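Local structure of phenylalanyl-tRNA synthetase beta chain (Pyrococcus horikoshii, 2CXI) at residues V65-K70 with M250-A255. The protein forms, with the alpha subunit, the synthetase that charges tRNA(Phe) with phenylalanine using ATP, this chain being an N-terminal fragment of the beta subunit. Residues are numbered along the deposited sequence; the frame is centred on the assembly and turned at random.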
loop_
_atom_site.group_PDB
_atom_site.type_symbol
_atom_site.label_atom_id
_atom_site.label_comp_id
_atom_site.label_asym_id
_atom_site.label_seq_id
_atom_site.Cartn_x
_atom_site.Cartn_y
_atom_site.Cartn_z
ATOM N N VAL A 65 -37.857 18.340 -5.634
ATOM C CA VAL A 65 -39.289 18.640 -5.822
ATOM C C VAL A 65 -40.201 17.446 -5.427
ATOM O O VAL A 65 -41.192 17.602 -4.674
ATOM C CB VAL A 65 -39.545 19.090 -7.275
ATOM C CG1 VAL A 65 -41.085 19.263 -7.544
ATOM C CG2 VAL A 65 -38.826 20.381 -7.542
ATOM N N ALA A 66 -39.841 16.250 -5.916
ATOM C CA ALA A 66 -40.564 15.020 -5.628
ATOM C C ALA A 66 -40.508 14.746 -4.140
ATOM O O ALA A 66 -41.473 14.302 -3.543
ATOM C CB ALA A 66 -39.939 13.864 -6.401
ATOM N N ARG A 67 -39.358 15.009 -3.535
ATOM C CA ARG A 67 -39.199 14.744 -2.101
ATOM C C ARG A 67 -40.188 15.629 -1.331
ATOM O O ARG A 67 -40.963 15.130 -0.528
ATOM C CB ARG A 67 -37.733 15.018 -1.690
ATOM C CG ARG A 67 -37.317 14.588 -0.252
ATOM C CD ARG A 67 -35.783 14.601 -0.143
ATOM N NE ARG A 67 -35.287 15.924 -0.504
ATOM C CZ ARG A 67 -34.126 16.191 -1.094
ATOM N NH1 ARG A 67 -33.251 15.221 -1.410
ATOM N NH2 ARG A 67 -33.834 17.461 -1.351
ATOM N N GLN A 68 -40.211 16.929 -1.620
ATOM C CA GLN A 68 -41.166 17.811 -0.973
ATOM C C GLN A 68 -42.592 17.372 -1.137
ATOM O O GLN A 68 -43.364 17.372 -0.166
ATOM C CB GLN A 68 -41.114 19.216 -1.539
ATOM C CG GLN A 68 -40.876 20.167 -0.485
ATOM C CD GLN A 68 -39.423 20.237 -0.417
ATOM O OE1 GLN A 68 -38.820 20.373 0.653
ATOM N NE2 GLN A 68 -38.810 20.085 -1.596
ATOM N N ILE A 69 -42.954 17.058 -2.371
ATOM C CA ILE A 69 -44.317 16.590 -2.649
ATOM C C ILE A 69 -44.650 15.315 -1.871
ATOM O O ILE A 69 -45.769 15.171 -1.375
ATOM C CB ILE A 69 -44.536 16.468 -4.167
ATOM C CG1 ILE A 69 -44.484 17.865 -4.787
ATOM C CG2 ILE A 69 -45.895 15.770 -4.512
ATOM C CD1 ILE A 69 -44.337 17.829 -6.344
ATOM N N LYS A 70 -43.711 14.373 -1.792
ATOM C CA LYS A 70 -43.969 13.136 -1.029
ATOM C C LYS A 70 -44.316 13.469 0.431
ATOM O O LYS A 70 -45.235 12.872 1.012
ATOM C CB LYS A 70 -42.772 12.153 -1.086
ATOM C CG LYS A 70 -42.716 11.340 -2.420
ATOM C CD LYS A 70 -41.694 10.214 -2.377
ATOM C CE LYS A 70 -40.277 10.754 -2.403
ATOM N NZ LYS A 70 -39.336 9.587 -2.727
HETATM N N MSE A 250 -26.310 17.379 -3.612
HETATM C CA MSE A 250 -25.993 16.420 -4.705
HETATM C C MSE A 250 -26.227 14.974 -4.282
HETATM O O MSE A 250 -26.871 14.213 -5.006
HETATM C CB MSE A 250 -24.533 16.543 -5.187
HETATM C CG MSE A 250 -24.170 17.831 -5.917
HETATM SE SE MSE A 250 -25.257 18.127 -7.617
HETATM C CE MSE A 250 -25.301 16.358 -8.324
ATOM N N VAL A 251 -25.643 14.566 -3.152
ATOM C CA VAL A 251 -25.757 13.155 -2.743
ATOM C C VAL A 251 -27.165 12.746 -2.279
ATOM O O VAL A 251 -27.558 11.609 -2.483
ATOM C CB VAL A 251 -24.696 12.749 -1.639
ATOM C CG1 VAL A 251 -23.269 13.110 -2.087
ATOM C CG2 VAL A 251 -24.994 13.408 -0.284
ATOM N N THR A 252 -27.907 13.652 -1.626
ATOM C CA THR A 252 -29.273 13.324 -1.252
ATOM C C THR A 252 -30.199 13.292 -2.465
ATOM O O THR A 252 -31.128 12.495 -2.488
ATOM C CB THR A 252 -29.839 14.211 -0.113
ATOM O OG1 THR A 252 -29.814 15.592 -0.494
ATOM C CG2 THR A 252 -28.925 14.121 1.175
ATOM N N ALA A 253 -29.933 14.114 -3.475
ATOM C CA ALA A 253 -30.703 13.974 -4.714
ATOM C C ALA A 253 -30.502 12.562 -5.316
ATOM O O ALA A 253 -31.461 11.894 -5.708
ATOM C CB ALA A 253 -30.322 15.064 -5.707
ATOM N N LEU A 254 -29.246 12.104 -5.361
ATOM C CA LEU A 254 -28.928 10.764 -5.866
ATOM C C LEU A 254 -29.448 9.629 -4.989
ATOM O O LEU A 254 -29.882 8.578 -5.500
ATOM C CB LEU A 254 -27.407 10.640 -6.160
ATOM C CG LEU A 254 -26.838 11.514 -7.285
ATOM C CD1 LEU A 254 -25.313 11.346 -7.452
ATOM C CD2 LEU A 254 -27.569 11.270 -8.636
ATOM N N ALA A 255 -29.507 9.845 -3.677
ATOM C CA ALA A 255 -30.174 8.879 -2.792
ATOM C C ALA A 255 -31.661 8.669 -3.168
ATOM O O ALA A 255 -32.205 7.558 -3.030
ATOM C CB ALA A 255 -30.030 9.278 -1.340
HETATM O O HOH W 1 -31.262 17.200 -2.948
#
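The side chain of R67 projects from helix 62-72 with CG anti to the backbone N (chi1 -171°) and stays extended through chi2, then bends at chi3 (56°), which delivers its guanidinium to T252 on helix 240-255. On the other side the T252 hydroxyl sits between its backbone N and carbonyl carbon (chi1 59°), so that OG1 can turn back to the carbonyl O of N248 in its own helix, the familiar bond of a helical threonine. The two side chains cross at about a right angle. R67 NH1 lies 3.6 Å from T252 OG1, approaching obliquely, and equally 3.6 Å from T252 O, while the N of A253 is near the guanidinium plane, at its edge. R67 thus reaches across from its helix to T252, and a water in the guanidinium plane completes the polar link: it accepts from R67 NH2 at 3.0 Å and donates to T252 OG1 at 3.3 Å. The contact buries 79 Å², and the closest CA atoms of 65-70 and 250-255, those of R67 and A253, are 8.9 Å apart. It illustrates how one long cationic side chain can join separate parts of a fold, here the N-terminal region and the B3/4 domain, where V251 and L254 of helix 240-255 pack on strand 103-110, and M250, A253 and L254 on helix 116-133. F328 engages R67 through a cation-pi interaction and also touches T252, D58 adds a weak, long ion pair to R67 NH2, and K70 NZ makes a second tie through a salt bridge with E256, just past A255.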